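Local coordinates for protein putative transcriptional regulator (Streptomyces coelicolor, PDB 2HXI) that probably binds DNA as a dimeric transcriptional regulator of the TetR family, its all-helical C-terminal domain pairing two copies, at residues Arg160-Glu172 and Arg219-Leu231. Residues are numbered along the deposited sequence; the frame is centred on the assembly and turned at random.
Sequences RLVILISSLITAE and RGAAFEEILAAHL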
loop_
_atom_site.group_PDB
_atom_site.type_symbol
_atom_site.label_atom_id
_atom_site.label_comp_id
_atom_site.label_asym_id
_atom_site.label_seq_id
_atom_site.Cartn_x
_atom_site.Cartn_y
_atom_site.Cartn_z
ATOM N N ARG B 160 -0.500 -6.099 12.199
ATOM C CA ARG B 160 -1.583 -5.720 11.288
ATOM C C ARG B 160 -1.771 -4.188 11.188
ATOM O O ARG B 160 -2.025 -3.622 10.086
ATOM C CB ARG B 160 -2.878 -6.399 11.725
ATOM C CG ARG B 160 -2.834 -7.899 11.318
ATOM C CD ARG B 160 -4.252 -8.466 11.379
ATOM N NE ARG B 160 -4.741 -8.535 12.746
ATOM C CZ ARG B 160 -4.616 -9.578 13.569
ATOM N NH1 ARG B 160 -4.039 -10.719 13.179
ATOM N NH2 ARG B 160 -5.080 -9.474 14.801
ATOM N N LEU B 161 -1.633 -3.535 12.337
ATOM C CA LEU B 161 -1.842 -2.095 12.375
ATOM C C LEU B 161 -0.762 -1.408 11.539
ATOM O O LEU B 161 -1.038 -0.514 10.764
ATOM C CB LEU B 161 -1.798 -1.654 13.833
ATOM C CG LEU B 161 -1.929 -0.134 13.944
ATOM C CD1 LEU B 161 -3.140 0.528 13.264
ATOM C CD2 LEU B 161 -1.862 0.327 15.432
ATOM N N VAL B 162 0.474 -1.793 11.725
ATOM C CA VAL B 162 1.594 -1.172 10.970
ATOM C C VAL B 162 1.620 -1.585 9.529
ATOM O O VAL B 162 1.919 -0.768 8.701
ATOM C CB VAL B 162 2.953 -1.404 11.668
ATOM C CG1 VAL B 162 4.140 -0.894 10.829
ATOM C CG2 VAL B 162 2.892 -0.690 13.050
ATOM N N ILE B 163 1.302 -2.840 9.231
ATOM C CA ILE B 163 1.063 -3.208 7.815
ATOM C C ILE B 163 -0.005 -2.270 7.184
ATOM O O ILE B 163 0.164 -1.784 6.086
ATOM C CB ILE B 163 0.599 -4.628 7.688
ATOM C CG1 ILE B 163 1.819 -5.578 7.839
ATOM C CG2 ILE B 163 -0.056 -4.850 6.301
ATOM C CD1 ILE B 163 1.527 -7.052 8.017
ATOM N N LEU B 164 -1.111 -2.062 7.879
ATOM C CA LEU B 164 -2.150 -1.157 7.315
ATOM C C LEU B 164 -1.587 0.256 7.040
ATOM O O LEU B 164 -1.705 0.764 5.916
ATOM C CB LEU B 164 -3.326 -1.091 8.273
ATOM C CG LEU B 164 -4.465 -0.190 7.886
ATOM C CD1 LEU B 164 -5.077 -0.382 6.483
ATOM C CD2 LEU B 164 -5.573 -0.186 8.898
ATOM N N ILE B 165 -1.025 0.869 8.056
ATOM C CA ILE B 165 -0.531 2.273 7.971
ATOM C C ILE B 165 0.527 2.412 6.866
ATOM O O ILE B 165 0.456 3.303 5.984
ATOM C CB ILE B 165 0.065 2.735 9.315
ATOM C CG1 ILE B 165 -1.054 2.859 10.338
ATOM C CG2 ILE B 165 0.747 4.124 9.155
ATOM C CD1 ILE B 165 -0.583 3.013 11.783
ATOM N N SER B 166 1.525 1.548 6.937
ATOM C CA SER B 166 2.586 1.514 5.916
ATOM C C SER B 166 2.100 1.256 4.513
ATOM O O SER B 166 2.522 1.932 3.562
ATOM C CB SER B 166 3.705 0.565 6.367
ATOM O OG SER B 166 3.322 -0.799 6.266
ATOM N N SER B 167 1.160 0.335 4.367
ATOM C CA SER B 167 0.631 -0.008 3.044
ATOM C C SER B 167 -0.054 1.196 2.465
ATOM O O SER B 167 0.132 1.467 1.280
ATOM C CB SER B 167 -0.381 -1.131 3.104
ATOM O OG SER B 167 0.316 -2.381 3.356
ATOM N N LEU B 168 -0.835 1.912 3.282
ATOM C CA LEU B 168 -1.578 3.083 2.797
ATOM C C LEU B 168 -0.612 4.208 2.410
ATOM O O LEU B 168 -0.800 4.906 1.373
ATOM C CB LEU B 168 -2.538 3.586 3.860
ATOM C CG LEU B 168 -3.757 2.677 4.131
ATOM C CD1 LEU B 168 -4.490 3.081 5.409
ATOM C CD2 LEU B 168 -4.694 2.579 2.845
ATOM N N ILE B 169 0.439 4.358 3.214
ATOM C CA ILE B 169 1.449 5.419 2.969
ATOM C C ILE B 169 2.242 5.101 1.699
ATOM O O ILE B 169 2.407 5.990 0.862
ATOM C CB ILE B 169 2.366 5.642 4.215
ATOM C CG1 ILE B 169 1.560 6.287 5.357
ATOM C CG2 ILE B 169 3.563 6.589 3.810
ATOM C CD1 ILE B 169 2.310 6.339 6.768
ATOM N N THR B 170 2.698 3.862 1.515
ATOM C CA THR B 170 3.435 3.535 0.298
ATOM C C THR B 170 2.571 3.699 -0.971
ATOM O O THR B 170 3.033 4.241 -1.990
ATOM C CB THR B 170 4.156 2.190 0.369
ATOM O OG1 THR B 170 3.234 1.127 0.413
ATOM C CG2 THR B 170 4.955 2.060 1.620
ATOM N N ALA B 171 1.304 3.272 -0.898
ATOM C CA ALA B 171 0.431 3.377 -2.053
ATOM C C ALA B 171 0.153 4.805 -2.458
ATOM O O ALA B 171 0.081 5.103 -3.656
ATOM C CB ALA B 171 -0.891 2.612 -1.811
ATOM N N GLU B 172 -0.002 5.692 -1.490
ATOM C CA GLU B 172 -0.367 7.061 -1.783
ATOM C C GLU B 172 0.744 7.820 -2.533
ATOM O O GLU B 172 0.450 8.707 -3.371
ATOM C CB GLU B 172 -0.789 7.782 -0.505
ATOM C CG GLU B 172 -1.134 9.241 -0.703
ATOM C CD GLU B 172 -1.572 9.887 0.576
ATOM O OE1 GLU B 172 -1.654 9.167 1.592
ATOM O OE2 GLU B 172 -1.885 11.097 0.561
ATOM N N ARG B 219 -7.060 11.073 -1.008
ATOM C CA ARG B 219 -6.312 10.014 -0.271
ATOM C C ARG B 219 -6.143 10.316 1.208
ATOM O O ARG B 219 -6.078 9.363 2.010
ATOM C CB ARG B 219 -4.919 9.725 -0.860
ATOM C CG ARG B 219 -4.834 9.148 -2.240
ATOM C CD ARG B 219 -5.598 7.845 -2.433
ATOM N NE ARG B 219 -4.865 6.660 -2.023
ATOM C CZ ARG B 219 -4.637 5.569 -2.799
ATOM N NH1 ARG B 219 -5.021 5.466 -4.043
ATOM N NH2 ARG B 219 -3.941 4.551 -2.282
ATOM N N GLY B 220 -6.036 11.619 1.595
ATOM C CA GLY B 220 -5.949 11.989 3.021
ATOM C C GLY B 220 -7.161 11.639 3.867
ATOM O O GLY B 220 -7.069 11.087 4.994
ATOM N N ALA B 221 -8.328 11.894 3.308
ATOM C CA ALA B 221 -9.569 11.516 3.993
ATOM C C ALA B 221 -9.716 9.999 4.062
ATOM O O ALA B 221 -10.171 9.446 5.116
ATOM C CB ALA B 221 -10.832 12.160 3.262
ATOM N N ALA B 222 -9.407 9.336 2.936
ATOM C CA ALA B 222 -9.496 7.859 2.875
ATOM C C ALA B 222 -8.553 7.298 3.962
ATOM O O ALA B 222 -8.990 6.450 4.740
ATOM C CB ALA B 222 -9.093 7.329 1.551
ATOM N N PHE B 223 -7.303 7.801 4.037
ATOM C CA PHE B 223 -6.370 7.348 5.118
ATOM C C PHE B 223 -7.028 7.405 6.508
ATOM O O PHE B 223 -7.058 6.431 7.264
ATOM C CB PHE B 223 -5.138 8.254 5.158
ATOM C CG PHE B 223 -4.088 7.803 6.201
ATOM C CD1 PHE B 223 -3.154 6.840 5.834
ATOM C CD2 PHE B 223 -4.010 8.430 7.437
ATOM C CE1 PHE B 223 -2.159 6.440 6.734
ATOM C CE2 PHE B 223 -3.022 8.070 8.308
ATOM C CZ PHE B 223 -2.107 7.063 7.947
ATOM N N GLU B 224 -7.541 8.573 6.869
ATOM C CA GLU B 224 -8.129 8.747 8.165
ATOM C C GLU B 224 -9.339 7.842 8.438
ATOM O O GLU B 224 -9.491 7.287 9.539
ATOM C CB GLU B 224 -8.480 10.218 8.319
ATOM C CG GLU B 224 -7.178 11.038 8.471
ATOM C CD GLU B 224 -7.424 12.512 8.653
ATOM O OE1 GLU B 224 -8.313 12.861 9.460
ATOM O OE2 GLU B 224 -6.684 13.310 8.013
ATOM N N GLU B 225 -10.190 7.658 7.438
ATOM C CA GLU B 225 -11.414 6.857 7.599
ATOM C C GLU B 225 -11.130 5.357 7.681
ATOM O O GLU B 225 -11.765 4.606 8.452
ATOM C CB GLU B 225 -12.417 7.170 6.473
ATOM C CG GLU B 225 -13.017 8.575 6.604
ATOM C CD GLU B 225 -13.792 9.001 5.353
ATOM O OE1 GLU B 225 -14.367 8.130 4.696
ATOM O OE2 GLU B 225 -13.798 10.246 5.073
ATOM N N ILE B 226 -10.150 4.944 6.932
ATOM C CA ILE B 226 -9.752 3.529 6.935
ATOM C C ILE B 226 -9.053 3.246 8.265
ATOM O O ILE B 226 -9.257 2.186 8.906
ATOM C CB ILE B 226 -8.842 3.229 5.711
ATOM C CG1 ILE B 226 -9.619 3.259 4.362
ATOM C CG2 ILE B 226 -8.109 1.889 5.888
ATOM C CD1 ILE B 226 -8.706 3.402 3.167
ATOM N N LEU B 227 -8.199 4.173 8.687
ATOM C CA LEU B 227 -7.544 4.028 10.009
ATOM C C LEU B 227 -8.561 3.992 11.140
ATOM O O LEU B 227 -8.503 3.112 12.016
ATOM C CB LEU B 227 -6.554 5.193 10.206
ATOM C CG LEU B 227 -5.791 5.138 11.536
ATOM C CD1 LEU B 227 -4.921 3.869 11.654
ATOM C CD2 LEU B 227 -4.973 6.429 11.652
ATOM N N ALA B 228 -9.551 4.899 11.099
ATOM C CA ALA B 228 -10.541 4.970 12.208
ATOM C C ALA B 228 -11.339 3.666 12.244
ATOM O O ALA B 228 -11.626 3.139 13.337
ATOM C CB ALA B 228 -11.474 6.117 11.934
ATOM N N ALA B 229 -11.637 3.116 11.064
ATOM C CA ALA B 229 -12.387 1.848 10.978
ATOM C C ALA B 229 -11.552 0.771 11.700
ATOM O O ALA B 229 -12.049 -0.106 12.447
ATOM C CB ALA B 229 -12.559 1.435 9.526
ATOM N N HIS B 230 -10.259 0.780 11.421
ATOM C CA HIS B 230 -9.404 -0.263 11.991
ATOM C C HIS B 230 -9.322 -0.131 13.534
ATOM O O HIS B 230 -9.409 -1.113 14.269
ATOM C CB HIS B 230 -8.008 -0.204 11.396
ATOM C CG HIS B 230 -7.184 -1.415 11.740
ATOM N ND1 HIS B 230 -7.348 -2.616 11.087
ATOM C CD2 HIS B 230 -6.250 -1.639 12.718
ATOM C CE1 HIS B 230 -6.500 -3.506 11.595
ATOM N NE2 HIS B 230 -5.868 -2.956 12.621
ATOM N N LEU B 231 -9.163 1.088 14.023
ATOM C CA LEU B 231 -9.071 1.323 15.472
ATOM C C LEU B 231 -10.425 0.996 16.155
ATOM O O LEU B 231 -10.436 0.558 17.277
ATOM C CB LEU B 231 -8.548 2.741 15.808
ATOM C CG LEU B 231 -7.189 3.141 15.155
ATOM C CD1 LEU B 231 -6.780 4.504 15.737
ATOM C CD2 LEU B 231 -6.152 2.075 15.476
HETATM O O HOH W 1 -3.455 5.035 0.162
HETATM O O HOH W 2 -4.212 6.983 1.838
#
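Leu161 opens an apolar seam between two nearly antiparallel helices, 160-172 and 219-231, whose axes come within 10.9 Å at 171° in the all-helical C-terminal domain of a TetR-family regulator. A single methyl, Leu161 CD1, fits among Leu227, His230 and Leu231, lying 4.0 Å from Leu231 CD2. One turn on, Leu164 divides its branches: CD1 meets the beta-branch of Ile226, while CD2 presses on the root of the imidazole, 3.5 Å from His230 CB. A trans chi1 (178°) carries this fork toward the second helix, where Leu164 and His230 lie side by side, pointing opposite ways. Ile165 adds a looser contact to Leu227. Leu168 suits the middle because root and fork both find partners: CB rests at the ring edge, 3.9 Å from Phe223 CD1, CD1 sits between that ring and Ile226 CG2, and CD2 nears Ile226 CD1. Beyond it, Ile169 CG1 approaches the same ring, its side chain also touching Phe113 and Trp123. Ala171 is small enough for the bent Arg219 side chain to bring its guanidinium close. Glu172, fully extended, lays its carboxylate against the aliphatic root of Arg219, yet its salt bridge goes to Arg110 of helix 98-113. Exchanging Glu172 for an alanine removes the carboxylate and is likely to leave Arg110 without this charge partner and Arg219 CB less covered. Arg219 NH1 bonds to Leu215 O and to Gly124 O of the second subunit. A water donates to Leu168 O at 2.9 Å; its link to Arg219 NH2, at 2.5 Å, is unusually short and therefore doubtful.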